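Local coordinates for DMATS type aromatic prenyltransferase (Streptomyces coelicolor, PDB 6ZS0), which catalyses the prenylation of tryptophan, transferring a dimethylallyl group, probably from dimethylallyl diphosphate, to C5 of the indole ring, at residues 6-10 and 345-349; 78-84 and 134-140; 148-154 and 189-195; 268-272 and 330-334. The contacts are given in a common frame with arbitrary orientation. Where two conformers were deposited one is given. Residues are numbered along the deposited sequence.

Contact 1: 6-10 and 345-349; sequences LGSFT and SEAYT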
loop_
_atom_site.group_PDB
_atom_site.type_symbol
_atom_site.label_atom_id
_atom_site.label_comp_id
_atom_site.label_asym_id
_atom_site.label_seq_id
_atom_site.Cartn_x
_atom_site.Cartn_y
_atom_site.Cartn_z
ATOM N N LEU A 6 -6.644 -14.719 -12.145
ATOM C CA LEU A 6 -6.237 -13.679 -11.186
ATOM C C LEU A 6 -7.115 -13.791 -9.951
ATOM O O LEU A 6 -6.573 -13.684 -8.833
ATOM C CB LEU A 6 -6.378 -12.292 -11.813
ATOM C CG LEU A 6 -5.144 -11.781 -12.529
ATOM C CD1 LEU A 6 -5.453 -10.451 -13.186
ATOM C CD2 LEU A 6 -3.940 -11.666 -11.571
ATOM N N GLY A 7 -8.432 -13.989 -10.122
ATOM C CA GLY A 7 -9.364 -14.098 -8.983
ATOM C C GLY A 7 -9.096 -15.317 -8.114
ATOM O O GLY A 7 -9.070 -15.179 -6.883
ATOM N N SER A 8 -8.904 -16.498 -8.700
ATOM C CA SER A 8 -8.710 -17.733 -7.911
ATOM C C SER A 8 -7.376 -17.633 -7.182
ATOM O O SER A 8 -7.289 -18.028 -6.003
ATOM C CB SER A 8 -8.816 -18.978 -8.744
ATOM O OG SER A 8 -7.707 -19.149 -9.614
ATOM N N PHE A 9 -6.347 -17.111 -7.840
ATOM C CA PHE A 9 -4.981 -17.085 -7.288
ATOM C C PHE A 9 -4.908 -16.055 -6.156
ATOM O O PHE A 9 -4.451 -16.397 -5.043
ATOM C CB PHE A 9 -3.959 -16.802 -8.388
ATOM C CG PHE A 9 -2.542 -16.746 -7.887
ATOM C CD1 PHE A 9 -1.972 -15.547 -7.496
ATOM C CD2 PHE A 9 -1.769 -17.893 -7.821
ATOM C CE1 PHE A 9 -0.657 -15.494 -7.045
ATOM C CE2 PHE A 9 -0.457 -17.831 -7.378
ATOM C CZ PHE A 9 0.098 -16.637 -6.991
ATOM N N THR A 10 -5.340 -14.825 -6.398
ATOM C CA THR A 10 -5.254 -13.740 -5.370
ATOM C C THR A 10 -6.262 -14.030 -4.264
ATOM O O THR A 10 -5.989 -13.677 -3.119
ATOM C CB THR A 10 -5.427 -12.347 -5.973
ATOM O OG1 THR A 10 -6.742 -12.177 -6.523
ATOM C CG2 THR A 10 -4.359 -12.039 -7.002
ATOM N N SER A 345 1.907 -10.253 -4.419
ATOM C CA SER A 345 1.123 -11.423 -4.861
ATOM C C SER A 345 1.952 -12.313 -5.802
ATOM O O SER A 345 1.886 -13.522 -5.697
ATOM C CB SER A 345 -0.174 -10.973 -5.477
ATOM O OG SER A 345 -0.785 -12.052 -6.159
ATOM N N GLU A 346 2.704 -11.727 -6.723
ATOM C CA GLU A 346 3.582 -12.452 -7.689
ATOM C C GLU A 346 2.748 -13.451 -8.506
ATOM O O GLU A 346 3.231 -14.537 -8.822
ATOM C CB GLU A 346 4.793 -13.014 -6.928
ATOM C CG GLU A 346 5.687 -11.878 -6.417
ATOM C CD GLU A 346 7.124 -12.198 -6.065
ATOM O OE1 GLU A 346 7.532 -13.333 -6.263
ATOM O OE2 GLU A 346 7.825 -11.286 -5.582
ATOM N N ALA A 347 1.572 -13.034 -8.954
ATOM C CA ALA A 347 0.706 -13.854 -9.820
ATOM C C ALA A 347 1.385 -14.088 -11.172
ATOM O O ALA A 347 0.947 -15.032 -11.881
ATOM C CB ALA A 347 -0.628 -13.188 -10.017
ATOM N N TYR A 348 2.336 -13.231 -11.562
ATOM C CA TYR A 348 2.997 -13.291 -12.887
ATOM C C TYR A 348 4.476 -13.611 -12.704
ATOM O O TYR A 348 5.239 -13.384 -13.639
ATOM C CB TYR A 348 2.713 -12.000 -13.635
ATOM C CG TYR A 348 1.267 -11.827 -13.980
ATOM C CD1 TYR A 348 0.646 -12.676 -14.896
ATOM C CD2 TYR A 348 0.490 -10.858 -13.370
ATOM C CE1 TYR A 348 -0.695 -12.530 -15.206
ATOM C CE2 TYR A 348 -0.843 -10.689 -13.691
ATOM C CZ TYR A 348 -1.446 -11.527 -14.617
ATOM O OH TYR A 348 -2.769 -11.377 -14.906
ATOM N N THR A 349 4.857 -14.141 -11.553
ATOM C CA THR A 349 6.256 -14.532 -11.267
ATOM C C THR A 349 6.252 -16.044 -11.049
ATOM O O THR A 349 5.957 -16.473 -9.921
ATOM C CB THR A 349 6.816 -13.675 -10.126
ATOM O OG1 THR A 349 6.570 -12.300 -10.470
ATOM C CG2 THR A 349 8.296 -13.881 -9.904
#

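Contact 2: 78-84 and 134-140; sequences MRVLVEP and LWCALEL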
loop_
_atom_site.group_PDB
_atom_site.type_symbol
_atom_site.label_atom_id
_atom_site.label_comp_id
_atom_site.label_asym_id
_atom_site.label_seq_id
_atom_site.Cartn_x
_atom_site.Cartn_y
_atom_site.Cartn_z
ATOM N N MET A 78 -4.762 -6.896 8.550
ATOM C CA MET A 78 -4.497 -7.248 7.144
ATOM C C MET A 78 -5.177 -6.243 6.240
ATOM O O MET A 78 -6.334 -5.873 6.515
ATOM C CB MET A 78 -4.995 -8.647 6.849
ATOM C CG MET A 78 -4.801 -9.049 5.443
ATOM S SD MET A 78 -5.332 -10.741 5.266
ATOM C CE MET A 78 -5.336 -10.890 3.473
ATOM N N ARG A 79 -4.469 -5.825 5.202
ATOM C CA ARG A 79 -5.079 -5.036 4.113
ATOM C C ARG A 79 -4.854 -5.722 2.779
ATOM O O ARG A 79 -3.856 -6.440 2.599
ATOM C CB ARG A 79 -4.515 -3.622 4.054
ATOM C CG ARG A 79 -4.823 -2.797 5.281
ATOM C CD ARG A 79 -4.078 -1.483 5.240
ATOM N NE ARG A 79 -4.602 -0.603 6.268
ATOM C CZ ARG A 79 -4.360 -0.736 7.570
ATOM N NH1 ARG A 79 -3.585 -1.716 8.017
ATOM N NH2 ARG A 79 -4.897 0.120 8.425
ATOM N N VAL A 80 -5.744 -5.421 1.838
ATOM C CA VAL A 80 -5.542 -5.782 0.415
ATOM C C VAL A 80 -5.716 -4.522 -0.415
ATOM O O VAL A 80 -6.693 -3.771 -0.181
ATOM C CB VAL A 80 -6.479 -6.886 -0.074
ATOM C CG1 VAL A 80 -7.937 -6.502 0.085
ATOM C CG2 VAL A 80 -6.159 -7.273 -1.507
ATOM N N LEU A 81 -4.750 -4.278 -1.285
ATOM C CA LEU A 81 -4.720 -3.134 -2.202
ATOM C C LEU A 81 -5.074 -3.653 -3.589
ATOM O O LEU A 81 -4.502 -4.679 -4.028
ATOM C CB LEU A 81 -3.331 -2.510 -2.208
ATOM C CG LEU A 81 -3.163 -1.301 -3.138
ATOM C CD1 LEU A 81 -3.900 -0.093 -2.589
ATOM C CD2 LEU A 81 -1.699 -1.007 -3.316
ATOM N N VAL A 82 -6.002 -2.995 -4.272
ATOM C CA VAL A 82 -6.462 -3.467 -5.601
ATOM C C VAL A 82 -6.645 -2.275 -6.531
ATOM O O VAL A 82 -6.996 -1.168 -6.067
ATOM C CB VAL A 82 -7.771 -4.278 -5.505
ATOM C CG1 VAL A 82 -8.871 -3.486 -4.828
ATOM C CG2 VAL A 82 -8.248 -4.736 -6.863
ATOM N N GLU A 83 -6.470 -2.510 -7.822
ATOM C CA GLU A 83 -6.799 -1.523 -8.868
ATOM C C GLU A 83 -8.077 -1.990 -9.555
ATOM O O GLU A 83 -8.025 -2.849 -10.425
ATOM C CB GLU A 83 -5.632 -1.401 -9.839
ATOM C CG GLU A 83 -5.955 -0.468 -10.986
ATOM C CD GLU A 83 -4.780 -0.198 -11.904
ATOM O OE1 GLU A 83 -4.148 0.869 -11.788
ATOM O OE2 GLU A 83 -4.535 -1.028 -12.719
ATOM N N PRO A 84 -9.276 -1.514 -9.167
ATOM C CA PRO A 84 -10.505 -2.081 -9.719
ATOM C C PRO A 84 -10.667 -1.854 -11.221
ATOM O O PRO A 84 -11.281 -2.678 -11.916
ATOM C CB PRO A 84 -11.617 -1.400 -8.937
ATOM C CG PRO A 84 -10.978 -0.825 -7.753
ATOM C CD PRO A 84 -9.543 -0.514 -8.132
ATOM N N LEU A 134 -6.896 5.270 -9.798
ATOM C CA LEU A 134 -7.585 5.010 -8.508
ATOM C C LEU A 134 -7.256 3.613 -8.046
ATOM O O LEU A 134 -7.511 2.641 -8.784
ATOM C CB LEU A 134 -9.098 5.186 -8.668
ATOM C CG LEU A 134 -9.900 5.167 -7.361
ATOM C CD1 LEU A 134 -11.142 6.029 -7.518
ATOM C CD2 LEU A 134 -10.246 3.731 -6.929
ATOM N N TRP A 135 -6.699 3.503 -6.858
ATOM C CA TRP A 135 -6.540 2.222 -6.160
ATOM C C TRP A 135 -7.382 2.296 -4.897
ATOM O O TRP A 135 -7.642 3.387 -4.400
ATOM C CB TRP A 135 -5.086 1.922 -5.795
ATOM C CG TRP A 135 -4.147 1.803 -6.953
ATOM C CD1 TRP A 135 -4.447 1.601 -8.275
ATOM C CD2 TRP A 135 -2.714 1.846 -6.871
ATOM N NE1 TRP A 135 -3.295 1.506 -9.004
ATOM C CE2 TRP A 135 -2.223 1.665 -8.168
ATOM C CE3 TRP A 135 -1.819 2.045 -5.824
ATOM C CZ2 TRP A 135 -0.860 1.684 -8.443
ATOM C CZ3 TRP A 135 -0.473 2.055 -6.099
ATOM C CH2 TRP A 135 -0.010 1.848 -7.374
ATOM N N CYS A 136 -7.769 1.138 -4.434
ATOM C CA CYS A 136 -8.550 0.956 -3.207
ATOM C C CYS A 136 -7.800 -0.002 -2.288
ATOM O O CYS A 136 -7.373 -1.062 -2.757
ATOM C CB CYS A 136 -9.934 0.455 -3.565
ATOM S SG CYS A 136 -11.009 0.349 -2.122
ATOM N N ALA A 137 -7.635 0.371 -1.012
ATOM C CA ALA A 137 -7.136 -0.567 0.011
ATOM C C ALA A 137 -8.285 -0.881 0.967
ATOM O O ALA A 137 -8.971 0.041 1.423
ATOM C CB ALA A 137 -5.982 0.009 0.754
ATOM N N LEU A 138 -8.457 -2.146 1.230
ATOM C CA LEU A 138 -9.477 -2.653 2.163
ATOM C C LEU A 138 -8.772 -3.183 3.416
ATOM O O LEU A 138 -7.928 -4.059 3.285
ATOM C CB LEU A 138 -10.265 -3.737 1.439
ATOM C CG LEU A 138 -11.029 -3.212 0.218
ATOM C CD1 LEU A 138 -11.422 -4.312 -0.733
ATOM C CD2 LEU A 138 -12.235 -2.420 0.665
ATOM N N GLU A 139 -9.097 -2.627 4.578
ATOM C CA GLU A 139 -8.636 -3.175 5.872
ATOM C C GLU A 139 -9.618 -4.275 6.262
ATOM O O GLU A 139 -10.830 -3.969 6.445
ATOM C CB GLU A 139 -8.582 -2.124 6.965
ATOM C CG GLU A 139 -7.909 -2.691 8.224
ATOM C CD GLU A 139 -8.061 -1.884 9.496
ATOM O OE1 GLU A 139 -8.706 -0.808 9.439
ATOM O OE2 GLU A 139 -7.553 -2.356 10.561
ATOM N N LEU A 140 -9.128 -5.500 6.334
ATOM C CA LEU A 140 -9.949 -6.717 6.505
ATOM C C LEU A 140 -10.259 -6.896 7.995
ATOM O O LEU A 140 -9.623 -7.716 8.636
ATOM C CB LEU A 140 -9.175 -7.871 5.908
ATOM C CG LEU A 140 -8.912 -7.738 4.409
ATOM C CD1 LEU A 140 -8.616 -9.088 3.812
ATOM C CD2 LEU A 140 -10.077 -7.065 3.681
HETATM O O HOH W 1 -7.267 -7.797 9.758
HETATM O O HOH W 2 -5.684 3.177 -11.633
#

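Contact 3: 148-154 and 189-195; sequences VKVYLNP and PFLALDL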
loop_
_atom_site.group_PDB
_atom_site.type_symbol
_atom_site.label_atom_id
_atom_site.label_comp_id
_atom_site.label_asym_id
_atom_site.label_seq_id
_atom_site.Cartn_x
_atom_site.Cartn_y
_atom_site.Cartn_z
ATOM N N VAL A 148 -12.114 1.347 4.282
ATOM C CA VAL A 148 -11.878 1.642 2.844
ATOM C C VAL A 148 -10.983 2.875 2.721
ATOM O O VAL A 148 -11.300 3.911 3.291
ATOM C CB VAL A 148 -13.202 1.808 2.094
ATOM C CG1 VAL A 148 -12.998 2.228 0.651
ATOM C CG2 VAL A 148 -14.035 0.533 2.171
ATOM N N LYS A 149 -9.899 2.752 1.966
ATOM C CA LYS A 149 -8.958 3.839 1.681
ATOM C C LYS A 149 -8.875 3.949 0.162
ATOM O O LYS A 149 -8.759 2.894 -0.463
ATOM C CB LYS A 149 -7.595 3.487 2.268
ATOM C CG LYS A 149 -6.586 4.619 2.329
ATOM C CD LYS A 149 -5.399 4.279 3.208
ATOM C CE LYS A 149 -5.778 3.453 4.415
ATOM N NZ LYS A 149 -4.713 3.459 5.447
ATOM N N VAL A 150 -8.966 5.150 -0.378
ATOM C CA VAL A 150 -8.827 5.406 -1.826
ATOM C C VAL A 150 -7.545 6.177 -2.084
ATOM O O VAL A 150 -7.331 7.175 -1.414
ATOM C CB VAL A 150 -10.063 6.160 -2.338
ATOM C CG1 VAL A 150 -9.972 6.454 -3.807
ATOM C CG2 VAL A 150 -11.301 5.345 -2.026
ATOM N N TYR A 151 -6.764 5.724 -3.080
ATOM C CA TYR A 151 -5.487 6.322 -3.532
ATOM C C TYR A 151 -5.704 6.973 -4.886
ATOM O O TYR A 151 -6.205 6.316 -5.787
ATOM C CB TYR A 151 -4.411 5.255 -3.632
ATOM C CG TYR A 151 -3.946 4.710 -2.315
ATOM C CD1 TYR A 151 -4.672 3.737 -1.664
ATOM C CD2 TYR A 151 -2.783 5.175 -1.729
ATOM C CE1 TYR A 151 -4.244 3.228 -0.443
ATOM C CE2 TYR A 151 -2.353 4.684 -0.507
ATOM C CZ TYR A 151 -3.090 3.719 0.134
ATOM O OH TYR A 151 -2.654 3.196 1.323
ATOM N N LEU A 152 -5.352 8.246 -4.965
ATOM C CA LEU A 152 -5.477 9.066 -6.184
ATOM C C LEU A 152 -4.107 9.618 -6.566
ATOM O O LEU A 152 -3.168 9.534 -5.736
ATOM C CB LEU A 152 -6.481 10.178 -5.914
ATOM C CG LEU A 152 -7.850 9.736 -5.417
ATOM C CD1 LEU A 152 -8.630 10.917 -4.912
ATOM C CD2 LEU A 152 -8.596 9.039 -6.540
ATOM N N ASN A 153 -3.995 10.133 -7.783
ATOM C CA ASN A 153 -2.705 10.491 -8.451
ATOM C C ASN A 153 -2.537 12.001 -8.567
ATOM O O ASN A 153 -3.134 12.612 -9.452
ATOM C CB ASN A 153 -2.675 9.884 -9.847
ATOM C CG ASN A 153 -1.405 10.197 -10.602
ATOM O OD1 ASN A 153 -0.442 10.709 -10.037
ATOM N ND2 ASN A 153 -1.409 9.895 -11.886
ATOM N N PRO A 154 -1.749 12.656 -7.687
ATOM C CA PRO A 154 -1.514 14.094 -7.805
ATOM C C PRO A 154 -0.890 14.515 -9.149
ATOM O O PRO A 154 -1.003 15.718 -9.486
ATOM C CB PRO A 154 -0.566 14.364 -6.632
ATOM C CG PRO A 154 -0.927 13.311 -5.633
ATOM C CD PRO A 154 -1.119 12.086 -6.485
ATOM N N PRO A 189 3.527 11.127 -4.969
ATOM C CA PRO A 189 3.027 9.974 -5.732
ATOM C C PRO A 189 1.554 9.640 -5.465
ATOM O O PRO A 189 0.934 9.104 -6.356
ATOM C CB PRO A 189 3.943 8.810 -5.369
ATOM C CG PRO A 189 4.609 9.223 -4.074
ATOM C CD PRO A 189 4.613 10.751 -4.035
ATOM N N PHE A 190 1.016 9.958 -4.296
ATOM C CA PHE A 190 -0.377 9.608 -3.942
ATOM C C PHE A 190 -0.966 10.653 -3.030
ATOM O O PHE A 190 -0.226 11.212 -2.184
ATOM C CB PHE A 190 -0.462 8.285 -3.176
ATOM C CG PHE A 190 0.219 7.131 -3.853
ATOM C CD1 PHE A 190 -0.388 6.471 -4.898
ATOM C CD2 PHE A 190 1.444 6.657 -3.407
ATOM C CE1 PHE A 190 0.235 5.409 -5.526
ATOM C CE2 PHE A 190 2.077 5.599 -4.042
ATOM C CZ PHE A 190 1.471 4.978 -5.110
ATOM N N LEU A 191 -2.265 10.902 -3.183
ATOM C CA LEU A 191 -3.088 11.415 -2.091
ATOM C C LEU A 191 -4.154 10.376 -1.788
ATOM O O LEU A 191 -4.783 9.846 -2.755
ATOM C CB LEU A 191 -3.706 12.744 -2.495
ATOM C CG LEU A 191 -4.476 13.454 -1.391
ATOM C CD1 LEU A 191 -4.233 14.950 -1.492
ATOM C CD2 LEU A 191 -5.953 13.137 -1.465
ATOM N N ALA A 192 -4.341 10.062 -0.520
ATOM C CA ALA A 192 -5.286 9.014 -0.119
ATOM C C ALA A 192 -6.311 9.560 0.891
ATOM O O ALA A 192 -6.009 10.492 1.643
ATOM C CB ALA A 192 -4.556 7.836 0.420
ATOM N N LEU A 193 -7.496 8.999 0.841
ATOM C CA LEU A 193 -8.593 9.297 1.801
ATOM C C LEU A 193 -9.001 8.010 2.490
ATOM O O LEU A 193 -9.303 7.068 1.812
ATOM C CB LEU A 193 -9.796 9.885 1.057
ATOM C CG LEU A 193 -9.642 11.301 0.541
ATOM C CD1 LEU A 193 -10.929 11.739 -0.169
ATOM C CD2 LEU A 193 -9.321 12.251 1.692
ATOM N N ASP A 194 -9.064 8.023 3.814
ATOM C CA ASP A 194 -9.649 6.932 4.620
ATOM C C ASP A 194 -11.160 7.178 4.711
ATOM O O ASP A 194 -11.509 8.184 5.292
ATOM C CB ASP A 194 -9.020 6.911 6.011
ATOM C CG ASP A 194 -8.151 5.713 6.255
ATOM O OD1 ASP A 194 -8.702 4.593 6.282
ATOM O OD2 ASP A 194 -6.941 5.905 6.399
ATOM N N LEU A 195 -11.996 6.332 4.099
ATOM C CA LEU A 195 -13.489 6.495 4.077
ATOM C C LEU A 195 -14.171 5.531 5.069
ATOM O O LEU A 195 -13.811 4.333 5.135
ATOM C CB LEU A 195 -14.015 6.259 2.659
ATOM C CG LEU A 195 -13.349 7.064 1.546
ATOM C CD1 LEU A 195 -13.917 6.663 0.200
ATOM C CD2 LEU A 195 -13.510 8.550 1.774
HETATM O O HOH W 3 -11.553 3.284 6.565
HETATM O O HOH W 4 1.645 9.288 -8.926
#

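Contact 4: 268-272 and 330-334; sequences PSGFT and AGQRD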
loop_
_atom_site.group_PDB
_atom_site.type_symbol
_atom_site.label_atom_id
_atom_site.label_comp_id
_atom_site.label_asym_id
_atom_site.label_seq_id
_atom_site.Cartn_x
_atom_site.Cartn_y
_atom_site.Cartn_z
ATOM N N PRO A 268 0.213 17.674 10.276
ATOM C CA PRO A 268 -0.164 16.265 10.335
ATOM C C PRO A 268 -0.033 15.651 11.734
ATOM O O PRO A 268 0.825 16.067 12.483
ATOM C CB PRO A 268 0.807 15.595 9.343
ATOM C CG PRO A 268 2.024 16.482 9.367
ATOM C CD PRO A 268 1.494 17.887 9.587
ATOM N N SER A 269 -0.917 14.704 12.039
ATOM C CA SER A 269 -0.944 13.955 13.322
ATOM C C SER A 269 -0.340 12.562 13.139
ATOM O O SER A 269 -0.191 11.843 14.131
ATOM C CB SER A 269 -2.339 13.870 13.863
ATOM O OG SER A 269 -3.177 13.233 12.934
ATOM N N GLY A 270 -0.007 12.184 11.903
ATOM C CA GLY A 270 0.555 10.847 11.661
ATOM C C GLY A 270 1.619 10.899 10.602
ATOM O O GLY A 270 1.563 11.810 9.743
ATOM N N PHE A 271 2.608 10.019 10.716
ATOM C CA PHE A 271 3.753 9.947 9.782
ATOM C C PHE A 271 4.162 8.494 9.569
ATOM O O PHE A 271 4.325 7.748 10.549
ATOM C CB PHE A 271 4.919 10.759 10.322
ATOM C CG PHE A 271 6.217 10.502 9.609
ATOM C CD1 PHE A 271 7.149 9.621 10.126
ATOM C CD2 PHE A 271 6.485 11.111 8.397
ATOM C CE1 PHE A 271 8.351 9.393 9.470
ATOM C CE2 PHE A 271 7.683 10.873 7.742
ATOM C CZ PHE A 271 8.622 10.023 8.286
ATOM N N THR A 272 4.375 8.099 8.305
ATOM C CA THR A 272 4.897 6.750 7.996
ATOM C C THR A 272 6.084 6.889 7.053
ATOM O O THR A 272 6.007 7.726 6.095
ATOM C CB THR A 272 3.821 5.839 7.388
ATOM O OG1 THR A 272 2.724 5.759 8.307
ATOM C CG2 THR A 272 4.361 4.456 7.080
ATOM N N ALA A 330 5.183 3.234 11.119
ATOM C CA ALA A 330 3.991 4.099 11.074
ATOM C C ALA A 330 3.745 4.665 12.474
ATOM O O ALA A 330 3.545 3.868 13.394
ATOM C CB ALA A 330 2.797 3.326 10.583
ATOM N N GLY A 331 3.805 5.980 12.590
ATOM C CA GLY A 331 3.503 6.722 13.818
ATOM C C GLY A 331 2.155 7.417 13.727
ATOM O O GLY A 331 1.745 7.855 12.625
ATOM N N GLN A 332 1.486 7.516 14.864
ATOM C CA GLN A 332 0.269 8.327 15.066
ATOM C C GLN A 332 0.361 8.939 16.463
ATOM O O GLN A 332 0.713 8.216 17.388
ATOM C CB GLN A 332 -0.992 7.487 14.883
ATOM C CG GLN A 332 -1.738 7.811 13.600
ATOM C CD GLN A 332 -2.434 9.155 13.655
ATOM O OE1 GLN A 332 -2.946 9.573 14.696
ATOM N NE2 GLN A 332 -2.485 9.834 12.515
ATOM N N ARG A 333 0.127 10.239 16.561
ATOM C CA ARG A 333 0.102 11.003 17.833
ATOM C C ARG A 333 -0.604 10.177 18.924
ATOM O O ARG A 333 -1.728 9.700 18.671
ATOM C CB ARG A 333 -0.600 12.333 17.572
ATOM C CG ARG A 333 -0.681 13.261 18.772
ATOM C CD ARG A 333 -1.466 14.499 18.388
ATOM N NE ARG A 333 -0.759 15.302 17.402
ATOM C CZ ARG A 333 -1.319 16.241 16.638
ATOM N NH1 ARG A 333 -2.614 16.503 16.739
ATOM N NH2 ARG A 333 -0.582 16.906 15.765
ATOM N N ASP A 334 0.061 9.989 20.074
ATOM C CA ASP A 334 -0.496 9.349 21.300
ATOM C C ASP A 334 -0.817 7.876 21.021
ATOM O O ASP A 334 -1.808 7.362 21.594
ATOM C CB ASP A 334 -1.744 10.090 21.799
HETATM O O HOH W 5 1.190 7.029 10.038
#

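Contact 1: 6-10 and 345-349
In this ABBA-type prenyltransferase the N-terminal helix packs against the turn that follows the last barrel strand. Helix 6-20 opens the chain; residues 345-349 follow the final barrel strand, 338-344, and fold into a type I beta turn from Glu346 to Thr349. The meeting is by side-chain packing, with no hydrogen bond between the two segments. Ser345 comes first: its OG lies 3.7 Å from Thr10 CG2 and 3.6 Å from Phe9 CE1, while the hydrogen bond of that hydroxyl is made with Gln13, one turn further along the same helix. Its carbonyl O sits at the edge of the Phe9 ring, 3.5 Å from CE1. Glu346 directs its CA-to-CB bond away from the helix. Ala347 then presents its methyl group between two helix residues, with CB 3.7 Å from Phe9 CD1 and 4.0 Å from Leu6 CD2, so that a small side chain fills the gap between larger ones spaced three residues apart. Tyr348 extends this patch: its ring carbon CE2 lies 3.9 Å from Leu6 CD2, and its OH 3.3 Å from Leu6 CD1. Both the Tyr348 amide and the Thr349 hydroxyl bond to Asp60. The turn itself is closed by Thr349 N, which donates to Glu346 O at 3.2 Å.

Contact 2: 78-84 and 134-140
Val80 and Leu138 sit at the apolar centre, Val80 CG1 lying 3.9 Å from Leu138 CB and 4.2 Å from Leu140 CD2. Val82 CG1 continues the row at 4.3 Å from Cys136 CB. This face is covered by helices: Val82 and Leu138 touch helix 25-39, and Cys136 touches helix 91-109. On the other face Leu81 CD1 packs 3.9 Å from Ala137 CB, and Leu81 CD2 4.0 Å from Trp135 CE3. The alternation illustrates how an ABBA barrel is built, with antiparallel strands turning one face to a jacket of helices and the other to the lumen. Strands 78-82 and 135-139, at 163°, are hydrogen-bonded from Val80 N to Leu138 O (3.0 Å), Leu138 N to Val80 O (2.8 Å), Val82 N to Cys136 O (2.8 Å) and Cys136 N to Val82 O (2.9 Å). Toward the polar margin, Arg79 stacks its guanidinium face over Glu139 CD; Glu139 OE1 is 4.0 Å from Arg79 NH2 but well out of the guanidinium plane, so the charges lie near without a salt bridge; Glu139 makes one with Arg141. A water joins Met78 N to Leu140 O at one end; at the other, Trp135 NE1 donates to Glu83 OE1 at 3.0 Å.

Contact 3: 148-154 and 189-195
Tyr151 lays one face of its ring over the methyl group of Ala192, a CH-pi contact with CB 4.1 Å from the ring centroid and 20° off its normal. Its edge is turned to the face of Phe190 in a T-shaped pair, centroids 5.8 Å apart and planes at 85°. Phe190 also meets Trp135 and Tyr206, so aromatic side chains from successive strands gather here. The frame beneath is a regular antiparallel ladder of the ABBA barrel, in which strands 148-152 and 191-195 cross at 163°. Val150 and Leu193 exchange two hydrogen bonds, each 2.9 Å from N to O; Leu152 N reaches Leu191 O at 2.8 Å, Leu191 N returns to Leu152 O at 3.0 Å, and Leu195 N reaches Val148 O at 2.6 Å. The face bearing Val150, Leu193 and Leu195 is apolar: Val150 CG2 lies 3.7 Å from Leu195 CD1, and helix 162-175 covers Leu191 and Leu193. Pro154 CG rests 4.2 Å from Leu191 CB, and a water bridges Pro189 O and Asn153 OD1, which also accepts from Ala155 N. On the sheet face that carries Tyr151 and Ala192, Lys149 NZ makes a salt bridge to Asp194 OD2 at 3.4 Å. Neighbouring strands thus present charge and aromatic surface on the face opposite the helices, a mixture consistent with a lumen that, as in related prenyltransferases, receives a diphosphate and an aromatic substrate.

Contact 4: 268-272 and 330-334
A classic beta bulge marks the start of strand 270-275: Ser269 and Gly270 both face Ser259 of strand 254-260, while their other side pairs with strand 324-332. Phe271 and Gly331 form the hydrogen-bonded pair, with Phe271 N to Gly331 O at 3.0 Å and Gly331 N to Phe271 O at 2.7 Å. Arg333 N extends the ladder to Ser269 O at 2.9 Å. As elsewhere in the ABBA barrel, the strands are antiparallel, here at 174°. Gly270 and Gln332 form a non-hydrogen-bonded pair, their CA atoms 4.2 Å apart, and Gln332 NE2 comes to 3.3 Å from Gly270 CA, where a beta carbon would clash with it. Thr272 OG1 touches Ala330 CB at 3.3 Å and shares a water with Gly331 O. Ser269 OG, bonded to Thr261, receives a weak hydrogen bond from Gln332 NE2 at 3.5 Å. Arg333, held by Asp224 O and a salt bridge to Asp262, lays its guanidinium face over Ser269 CB, with CZ 3.8 Å away.

In the fold
Three of the four contacts are strand pairings within one ten-stranded barrel. Contacts 2 and 3 adjoin, their centres about 11 Å apart: strands 135-139 and 147-152 are neighbours, probably hydrogen-bonded from Ala137 N to Lys149 O at 2.8 Å, and Trp135 CZ3 meets Phe190 CE1 at 3.5 Å. Contact 4 lies about 17 Å from contact 3 and 21 Å from contact 2, centre to centre. Arg79 NH2 and Lys149 NZ, 4.5 Å apart, bring positive charge together on the lumen side, consistent with diphosphate binding in this family. Contact 1 stands outside the barrel, its centre about 33 Å from that of contact 4, joining the N-terminal helix to the loop after the last barrel strand, 338-344.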